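Local coordinates for protein argonaute (Aquifex aeolicus, PDB 1YVU) that uses short single-stranded DNA guides to bind complementary RNA targets and cleave them with the help of divalent metal ions, at residues T19-Q31 with D55-Y69. Residues are numbered along the deposited sequence; the frame is centred on the assembly and turned at random.
Sequences TTFTVFKPTHEIQ and DEFWCAGKVEKDTLY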
ATOM      1  N   THR A  19      33.560   8.593 -20.886  1.00 61.57           N
ATOM      2  CA  THR A  19      32.473   7.735 -21.375  1.00 61.05           C
ATOM      3  C   THR A  19      32.857   6.245 -21.547  1.00 56.70           C
ATOM      4  O   THR A  19      32.089   5.464 -22.115  1.00 56.03           O
ATOM      5  CB  THR A  19      31.897   8.324 -22.710  1.00 63.68           C
ATOM      6  OG1 THR A  19      32.098   9.744 -22.733  1.00 72.63           O
ATOM      7  CG2 THR A  19      30.407   8.096 -22.807  1.00 62.89           C
ATOM      8  N   THR A  20      34.028   5.859 -21.030  1.00 55.71           N
ATOM      9  CA  THR A  20      34.526   4.478 -21.118  1.00 56.75           C
ATOM     10  C   THR A  20      33.965   3.591 -20.000  1.00 53.18           C
ATOM     11  O   THR A  20      34.061   3.922 -18.804  1.00 48.35           O
ATOM     12  CB  THR A  20      36.083   4.399 -21.116  1.00 61.69           C
ATOM     13  OG1 THR A  20      36.633   5.494 -21.867  1.00 57.76           O
ATOM     14  CG2 THR A  20      36.536   3.090 -21.766  1.00 54.84           C
ATOM     15  N   PHE A  21      33.327   2.496 -20.441  1.00 51.57           N
ATOM     16  CA  PHE A  21      32.659   1.471 -19.610  1.00 48.46           C
ATOM     17  C   PHE A  21      33.129   0.030 -19.878  1.00 48.63           C
ATOM     18  O   PHE A  21      33.200  -0.399 -21.038  1.00 48.05           O
ATOM     19  CB  PHE A  21      31.132   1.480 -19.867  1.00 45.37           C
ATOM     20  CG  PHE A  21      30.362   2.487 -19.070  1.00 41.46           C
ATOM     21  CD1 PHE A  21      30.787   3.831 -18.959  1.00 42.34           C
ATOM     22  CD2 PHE A  21      29.162   2.110 -18.469  1.00 49.87           C
ATOM     23  CE1 PHE A  21      30.025   4.797 -18.270  1.00 44.56           C
ATOM     24  CE2 PHE A  21      28.378   3.063 -17.765  1.00 51.41           C
ATOM     25  CZ  PHE A  21      28.812   4.415 -17.669  1.00 47.19           C
ATOM     26  N   THR A  22      33.322  -0.733 -18.799  1.00 44.98           N
ATOM     27  CA  THR A  22      33.723  -2.134 -18.874  1.00 44.68           C
ATOM     28  C   THR A  22      32.496  -3.082 -18.826  1.00 38.19           C
ATOM     29  O   THR A  22      31.707  -3.069 -17.876  1.00 32.57           O
ATOM     30  CB  THR A  22      34.727  -2.475 -17.751  1.00 45.60           C
ATOM     31  OG1 THR A  22      35.789  -1.516 -17.771  1.00 47.37           O
ATOM     32  CG2 THR A  22      35.332  -3.863 -17.953  1.00 45.27           C
ATOM     33  N   VAL A  23      32.350  -3.886 -19.877  1.00 38.16           N
ATOM     34  CA  VAL A  23      31.245  -4.839 -19.998  1.00 41.50           C
ATOM     35  C   VAL A  23      31.622  -6.205 -19.413  1.00 46.13           C
ATOM     36  O   VAL A  23      32.780  -6.639 -19.478  1.00 45.07           O
ATOM     37  CB  VAL A  23      30.796  -5.023 -21.490  1.00 38.60           C
ATOM     38  CG1 VAL A  23      29.478  -5.768 -21.574  1.00 30.25           C
ATOM     39  CG2 VAL A  23      30.671  -3.679 -22.185  1.00 35.07           C
ATOM     40  N   PHE A  24      30.620  -6.837 -18.794  1.00 50.31           N
ATOM     41  CA  PHE A  24      30.720  -8.154 -18.170  1.00 46.49           C
ATOM     42  C   PHE A  24      29.488  -8.993 -18.533  1.00 54.38           C
ATOM     43  O   PHE A  24      28.370  -8.567 -18.272  1.00 57.50           O
ATOM     44  CB  PHE A  24      30.862  -8.048 -16.637  1.00 38.57           C
ATOM     45  CG  PHE A  24      32.215  -7.562 -16.170  1.00 44.61           C
ATOM     46  CD1 PHE A  24      32.380  -6.257 -15.694  1.00 40.39           C
ATOM     47  CD2 PHE A  24      33.352  -8.388 -16.271  1.00 48.70           C
ATOM     48  CE1 PHE A  24      33.674  -5.769 -15.325  1.00 39.45           C
ATOM     49  CE2 PHE A  24      34.654  -7.909 -15.906  1.00 45.37           C
ATOM     50  CZ  PHE A  24      34.808  -6.601 -15.441  1.00 37.39           C
ATOM     51  N   LYS A  25      29.684 -10.120 -19.203  1.00 62.19           N
ATOM     52  CA  LYS A  25      28.561 -11.007 -19.547  1.00 61.69           C
ATOM     53  C   LYS A  25      28.854 -12.376 -18.900  1.00 67.28           C
ATOM     54  O   LYS A  25      30.037 -12.788 -18.861  1.00 71.58           O
ATOM     55  CB  LYS A  25      28.402 -11.139 -21.072  1.00 62.33           C
ATOM     56  CG  LYS A  25      26.968 -11.464 -21.529  1.00 61.72           C
ATOM     57  CD  LYS A  25      26.941 -12.241 -22.849  1.00 69.96           C
ATOM     58  CE  LYS A  25      25.517 -12.529 -23.302  1.00 66.70           C
ATOM     59  NZ  LYS A  25      25.485 -13.399 -24.502  1.00 63.41           N
ATOM     60  N   PRO A  26      27.820 -13.071 -18.323  1.00 71.16           N
ATOM     61  CA  PRO A  26      28.061 -14.385 -17.692  1.00 69.37           C
ATOM     62  C   PRO A  26      28.413 -15.468 -18.696  1.00 73.65           C
ATOM     63  O   PRO A  26      28.104 -15.348 -19.889  1.00 77.41           O
ATOM     64  CB  PRO A  26      26.732 -14.700 -17.011  1.00 67.22           C
ATOM     65  CG  PRO A  26      26.134 -13.353 -16.780  1.00 65.15           C
ATOM     66  CD  PRO A  26      26.423 -12.663 -18.063  1.00 63.16           C
ATOM     67  N   THR A  27      29.105 -16.499 -18.232  1.00 78.83           N
ATOM     68  CA  THR A  27      29.446 -17.597 -19.129  1.00 83.66           C
ATOM     69  C   THR A  27      28.327 -18.646 -19.059  1.00 90.74           C
ATOM     70  O   THR A  27      28.267 -19.571 -19.872  1.00 87.13           O
ATOM     71  CB  THR A  27      30.831 -18.209 -18.806  1.00 77.00           C
ATOM     72  OG1 THR A  27      31.630 -17.246 -18.107  1.00 83.59           O
ATOM     73  CG2 THR A  27      31.577 -18.565 -20.085  1.00 84.10           C
ATOM     74  N   HIS A  28      27.409 -18.430 -18.116  1.00 90.97           N
ATOM     75  CA  HIS A  28      26.256 -19.303 -17.887  1.00 97.04           C
ATOM     76  C   HIS A  28      24.969 -18.675 -18.470  1.00 98.48           C
ATOM     77  O   HIS A  28      25.007 -18.101 -19.559  1.00 94.92           O
ATOM     78  CB  HIS A  28      26.028 -19.622 -16.395  1.00 98.17           C
ATOM     79  CG  HIS A  28      27.183 -19.323 -15.488  1.00104.12           C
ATOM     80  ND1 HIS A  28      27.784 -20.287 -14.712  1.00104.72           N
ATOM     81  CD2 HIS A  28      27.766 -18.139 -15.139  1.00103.76           C
ATOM     82  CE1 HIS A  28      28.679 -19.725 -13.921  1.00107.26           C
ATOM     83  NE2 HIS A  28      28.684 -18.426 -14.165  1.00107.00           N
ATOM     84  N   GLU A  29      23.865 -18.750 -17.707  1.00101.80           N
ATOM     85  CA  GLU A  29      22.526 -18.261 -18.106  1.00107.05           C
ATOM     86  C   GLU A  29      21.945 -17.006 -17.414  1.00109.73           C
ATOM     87  O   GLU A  29      22.591 -16.358 -16.581  1.00106.77           O
ATOM     88  CB  GLU A  29      21.498 -19.403 -17.952  1.00112.26           C
ATOM     89  CG  GLU A  29      21.830 -20.745 -18.605  1.00117.45           C
ATOM     90  CD  GLU A  29      20.913 -21.878 -18.132  1.00121.87           C
ATOM     91  OE1 GLU A  29      20.349 -21.800 -17.014  1.00123.44           O
ATOM     92  OE2 GLU A  29      20.762 -22.861 -18.893  1.00124.15           O
ATOM     93  N   ILE A  30      20.691 -16.711 -17.770  1.00110.37           N
ATOM     94  CA  ILE A  30      19.910 -15.577 -17.262  1.00112.23           C
ATOM     95  C   ILE A  30      18.950 -16.084 -16.165  1.00111.69           C
ATOM     96  O   ILE A  30      18.200 -17.042 -16.402  1.00112.84           O
ATOM     97  CB  ILE A  30      19.010 -14.921 -18.404  1.00111.44           C
ATOM     98  CG1 ILE A  30      19.564 -15.228 -19.813  1.00115.29           C
ATOM     99  CG2 ILE A  30      18.912 -13.407 -18.193  1.00110.91           C
ATOM    100  CD1 ILE A  30      18.581 -14.955 -20.978  1.00110.49           C
ATOM    101  N   GLN A  31      18.978 -15.459 -14.981  1.00113.70           N
ATOM    102  CA  GLN A  31      18.073 -15.817 -13.875  1.00112.37           C
ATOM    103  C   GLN A  31      17.462 -14.577 -13.237  1.00105.60           C
ATOM    104  O   GLN A  31      18.023 -14.010 -12.311  1.00102.22           O
ATOM    105  CB  GLN A  31      18.769 -16.723 -12.850  1.00116.15           C
ATOM    106  CG  GLN A  31      18.583 -18.233 -13.123  1.00124.52           C
ATOM    107  CD  GLN A  31      19.591 -19.135 -12.421  1.00126.05           C
ATOM    108  OE1 GLN A  31      20.529 -18.674 -11.765  1.00130.07           O
ATOM    109  NE2 GLN A  31      19.385 -20.438 -12.567  1.00126.59           N
ATOM    110  N   ASP A  55      21.668  -8.708 -20.801  1.00 62.41           N
ATOM    111  CA  ASP A  55      22.547  -9.762 -20.264  1.00 61.65           C
ATOM    112  C   ASP A  55      23.910  -9.259 -19.852  1.00 56.68           C
ATOM    113  O   ASP A  55      24.616  -9.895 -19.069  1.00 56.82           O
ATOM    114  CB  ASP A  55      22.769 -10.853 -21.314  1.00 73.90           C
ATOM    115  CG  ASP A  55      21.766 -11.989 -21.224  1.00 79.42           C
ATOM    116  OD1 ASP A  55      21.102 -12.144 -20.170  1.00 80.33           O
ATOM    117  OD2 ASP A  55      21.659 -12.744 -22.221  1.00 80.98           O
ATOM    118  N   GLU A  56      24.293  -8.143 -20.456  1.00 54.04           N
ATOM    119  CA  GLU A  56      25.578  -7.508 -20.243  1.00 53.58           C
ATOM    120  C   GLU A  56      25.553  -6.556 -19.044  1.00 43.71           C
ATOM    121  O   GLU A  56      24.658  -5.737 -18.933  1.00 47.29           O
ATOM    122  CB  GLU A  56      25.959  -6.747 -21.533  1.00 62.97           C
ATOM    123  CG  GLU A  56      26.032  -7.623 -22.836  1.00 70.09           C
ATOM    124  CD  GLU A  56      26.227  -6.828 -24.153  1.00 74.42           C
ATOM    125  OE1 GLU A  56      26.404  -5.591 -24.119  1.00 70.42           O
ATOM    126  OE2 GLU A  56      26.207  -7.462 -25.239  1.00 74.49           O
ATOM    127  N   PHE A  57      26.540  -6.664 -18.159  1.00 37.44           N
ATOM    128  CA  PHE A  57      26.647  -5.806 -16.981  1.00 39.43           C
ATOM    129  C   PHE A  57      27.673  -4.702 -17.209  1.00 39.52           C
ATOM    130  O   PHE A  57      28.877  -4.885 -17.018  1.00 42.97           O
ATOM    131  CB  PHE A  57      27.011  -6.612 -15.731  1.00 39.77           C
ATOM    132  CG  PHE A  57      25.953  -7.585 -15.313  1.00 46.82           C
ATOM    133  CD1 PHE A  57      25.764  -8.785 -16.029  1.00 43.78           C
ATOM    134  CD2 PHE A  57      25.113  -7.303 -14.227  1.00 41.00           C
ATOM    135  CE1 PHE A  57      24.746  -9.697 -15.672  1.00 48.92           C
ATOM    136  CE2 PHE A  57      24.090  -8.202 -13.856  1.00 38.03           C
ATOM    137  CZ  PHE A  57      23.904  -9.402 -14.581  1.00 46.80           C
ATOM    138  N   TRP A  58      27.166  -3.528 -17.568  1.00 42.19           N
ATOM    139  CA  TRP A  58      27.988  -2.356 -17.852  1.00 42.93           C
ATOM    140  C   TRP A  58      28.462  -1.629 -16.590  1.00 40.12           C
ATOM    141  O   TRP A  58      27.660  -1.234 -15.770  1.00 38.84           O
ATOM    142  CB  TRP A  58      27.203  -1.396 -18.753  1.00 47.17           C
ATOM    143  CG  TRP A  58      26.903  -1.890 -20.179  1.00 51.44           C
ATOM    144  CD1 TRP A  58      26.286  -3.051 -20.537  1.00 47.56           C
ATOM    145  CD2 TRP A  58      27.261  -1.231 -21.413  1.00 50.00           C
ATOM    146  NE1 TRP A  58      26.243  -3.171 -21.908  1.00 44.08           N
ATOM    147  CE2 TRP A  58      26.839  -2.072 -22.474  1.00 45.66           C
ATOM    148  CE3 TRP A  58      27.909  -0.004 -21.726  1.00 51.00           C
ATOM    149  CZ2 TRP A  58      27.050  -1.736 -23.838  1.00 47.91           C
ATOM    150  CZ3 TRP A  58      28.123   0.337 -23.097  1.00 44.90           C
ATOM    151  CH2 TRP A  58      27.692  -0.532 -24.126  1.00 44.07           C
ATOM    152  N   CYS A  59      29.769  -1.425 -16.466  1.00 37.94           N
ATOM    153  CA  CYS A  59      30.339  -0.750 -15.302  1.00 39.06           C
ATOM    154  C   CYS A  59      31.018   0.572 -15.650  1.00 42.66           C
ATOM    155  O   CYS A  59      31.810   0.631 -16.566  1.00 41.29           O
ATOM    156  CB  CYS A  59      31.318  -1.682 -14.603  1.00 39.46           C
ATOM    157  SG  CYS A  59      30.570  -3.241 -14.191  1.00 36.62           S
ATOM    158  N   ALA A  60      30.772   1.600 -14.845  1.00 43.53           N
ATOM    159  CA  ALA A  60      31.307   2.949 -15.050  1.00 48.90           C
ATOM    160  C   ALA A  60      32.782   3.256 -14.790  1.00 50.70           C
ATOM    161  O   ALA A  60      33.130   3.813 -13.752  1.00 47.12           O
ATOM    162  CB  ALA A  60      30.426   3.951 -14.318  1.00 52.37           C
ATOM    163  N   GLY A  61      33.620   2.984 -15.781  1.00 56.16           N
ATOM    164  CA  GLY A  61      35.042   3.252 -15.650  1.00 69.64           C
ATOM    165  C   GLY A  61      35.943   2.079 -15.969  1.00 73.37           C
ATOM    166  O   GLY A  61      35.482   1.008 -16.375  1.00 75.54           O
ATOM    167  N   LYS A  62      37.239   2.289 -15.740  1.00 82.67           N
ATOM    168  CA  LYS A  62      38.260   1.284 -16.001  1.00 92.31           C
ATOM    169  C   LYS A  62      38.764   0.582 -14.747  1.00 95.62           C
ATOM    170  O   LYS A  62      39.127   1.228 -13.756  1.00 91.62           O
ATOM    171  CB  LYS A  62      39.456   1.900 -16.749  1.00 97.05           C
ATOM    172  CG  LYS A  62      39.119   2.532 -18.091  1.00 99.65           C
ATOM    173  CD  LYS A  62      40.368   2.983 -18.832  1.00106.37           C
ATOM    174  CE  LYS A  62      39.988   3.697 -20.126  1.00109.29           C
ATOM    175  NZ  LYS A  62      41.133   3.990 -21.042  1.00110.87           N
ATOM    176  N   VAL A  63      38.706  -0.750 -14.794  1.00103.86           N
ATOM    177  CA  VAL A  63      39.195  -1.631 -13.725  1.00109.46           C
ATOM    178  C   VAL A  63      40.474  -2.208 -14.339  1.00114.05           C
ATOM    179  O   VAL A  63      40.418  -2.854 -15.401  1.00117.01           O
ATOM    180  CB  VAL A  63      38.256  -2.855 -13.435  1.00102.82           C
ATOM    181  CG1 VAL A  63      38.486  -3.394 -12.024  1.00104.49           C
ATOM    182  CG2 VAL A  63      36.812  -2.530 -13.677  1.00105.14           C
ATOM    183  N   GLU A  64      41.619  -1.943 -13.708  1.00117.24           N
ATOM    184  CA  GLU A  64      42.909  -2.447 -14.189  1.00121.21           C
ATOM    185  C   GLU A  64      43.054  -3.934 -13.869  1.00122.46           C
ATOM    186  O   GLU A  64      42.545  -4.397 -12.842  1.00122.79           O
ATOM    187  CB  GLU A  64      44.066  -1.663 -13.559  1.00122.26           C
ATOM    188  CG  GLU A  64      44.085  -0.177 -13.927  1.00124.89           C
ATOM    189  CD  GLU A  64      45.281   0.577 -13.351  1.00132.06           C
ATOM    190  OE1 GLU A  64      45.848   0.139 -12.320  1.00132.53           O
ATOM    191  OE2 GLU A  64      45.652   1.622 -13.933  1.00131.42           O
ATOM    192  N   LYS A  65      43.692  -4.670 -14.788  1.00118.29           N
ATOM    193  CA  LYS A  65      43.964  -6.120 -14.686  1.00118.93           C
ATOM    194  C   LYS A  65      42.730  -7.055 -14.602  1.00114.76           C
ATOM    195  O   LYS A  65      42.887  -8.252 -14.328  1.00115.23           O
ATOM    196  CB  LYS A  65      44.933  -6.419 -13.508  1.00120.14           C
ATOM    197  CG  LYS A  65      46.297  -5.679 -13.500  1.00119.17           C
ATOM    198  CD  LYS A  65      46.863  -5.629 -12.067  1.00119.24           C
ATOM    199  CE  LYS A  65      48.183  -4.880 -11.967  1.00117.21           C
ATOM    200  NZ  LYS A  65      48.604  -4.724 -10.542  1.00115.12           N
ATOM    201  N   ASP A  66      41.526  -6.522 -14.867  1.00118.68           N
ATOM    202  CA  ASP A  66      40.262  -7.293 -14.808  1.00114.94           C
ATOM    203  C   ASP A  66      40.141  -8.449 -15.815  1.00117.24           C
ATOM    204  O   ASP A  66      40.250  -8.253 -17.034  1.00121.31           O
ATOM    205  CB  ASP A  66      39.016  -6.367 -14.899  1.00114.44           C
ATOM    206  CG  ASP A  66      38.734  -5.847 -16.327  1.00119.54           C
ATOM    207  OD1 ASP A  66      39.517  -5.014 -16.836  1.00115.94           O
ATOM    208  OD2 ASP A  66      37.736  -6.295 -16.946  1.00113.98           O
ATOM    209  N   THR A  67      39.935  -9.655 -15.300  1.00114.81           N
ATOM    210  CA  THR A  67      39.796 -10.815 -16.165  1.00112.10           C
ATOM    211  C   THR A  67      38.405 -11.382 -15.914  1.00107.41           C
ATOM    212  O   THR A  67      37.459 -11.048 -16.635  1.00103.64           O
ATOM    213  CB  THR A  67      40.919 -11.882 -15.895  1.00110.94           C
ATOM    214  OG1 THR A  67      42.147 -11.214 -15.577  1.00111.15           O
ATOM    215  CG2 THR A  67      41.163 -12.747 -17.140  1.00114.03           C
ATOM    216  N   LEU A  68      38.285 -12.178 -14.845  1.00102.79           N
ATOM    217  CA  LEU A  68      37.037 -12.837 -14.448  1.00100.51           C
ATOM    218  C   LEU A  68      36.506 -12.379 -13.101  1.00 89.54           C
ATOM    219  O   LEU A  68      37.269 -12.017 -12.197  1.00 85.47           O
ATOM    220  CB  LEU A  68      37.225 -14.354 -14.393  1.00 93.23           C
ATOM    221  CG  LEU A  68      37.623 -15.052 -15.685  1.00 97.17           C
ATOM    222  CD1 LEU A  68      38.978 -15.701 -15.517  1.00 98.33           C
ATOM    223  CD2 LEU A  68      36.583 -16.053 -16.037  1.00 96.52           C
ATOM    224  N   TYR A  69      35.181 -12.401 -12.991  1.00 85.65           N
ATOM    225  CA  TYR A  69      34.477 -12.013 -11.779  1.00 82.10           C
ATOM    226  C   TYR A  69      33.735 -13.212 -11.231  1.00 75.92           C
ATOM    227  O   TYR A  69      32.843 -13.752 -11.886  1.00 67.52           O
ATOM    228  CB  TYR A  69      33.523 -10.867 -12.083  1.00 84.26           C
ATOM    229  CG  TYR A  69      34.131  -9.522 -11.834  1.00 96.43           C
ATOM    230  CD1 TYR A  69      35.237  -9.076 -12.587  1.00103.88           C
ATOM    231  CD2 TYR A  69      33.664  -8.705 -10.790  1.00106.95           C
ATOM    232  CE1 TYR A  69      35.884  -7.840 -12.300  1.00110.02           C
ATOM    233  CE2 TYR A  69      34.294  -7.462 -10.488  1.00103.92           C
ATOM    234  CZ  TYR A  69      35.404  -7.041 -11.248  1.00111.63           C
ATOM    235  OH  TYR A  69      36.041  -5.852 -10.981  1.00112.64           O
TER
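T22 and C59 form an antiparallel hydrogen-bonded pair, an example of backbone pairing reinforced by side chains packed on both faces. Its two bonds run from T22 N to C59 O (3.0 Å) and from C59 N to T22 O (2.9 Å). Two residues along, F57 N gives F24 O a nearly straight bond of 2.6 Å, whereas the return bond from F24 N to F57 O is weak. A side-chain hydrogen bond adds to the backbone pairing: with OG1 anti to its carbonyl carbon (chi1 -51°), T22 donates to G61 O in the carbonyl plane.

Aromatic contacts divide between the two faces. On one, V23 CG2 lies over the six-membered ring of W58, whose NE1 donates a hydrogen bond to E56 OE1, and F21 CB touches W58 CE3 at 4.0 Å. F21 itself takes A60 CA over the centre of its ring in a CH-pi contact, 3.8 Å from the centroid. A leucine in place of F21 lacks the flat ring, and the CA and CB of A60 would probably be left without the face they rest on. On the other face, the F24 ring receives C59 SG at its edge, a sulfur-aromatic contact, and meets Y69 obliquely, F24 CZ lying 3.5 Å from Y69 CE1 with the planes at 49°.

Within the N-terminal domain, this pairing joins 19-31 to the hairpin of strands 50-53 and 56-59. Helix 32-46 packs against F57, C59 and Y69, while K25 is hydrogen-bonded through its backbone to R82 of strand 78-82 and the F21 ring meets F88 beyond strand 86-87.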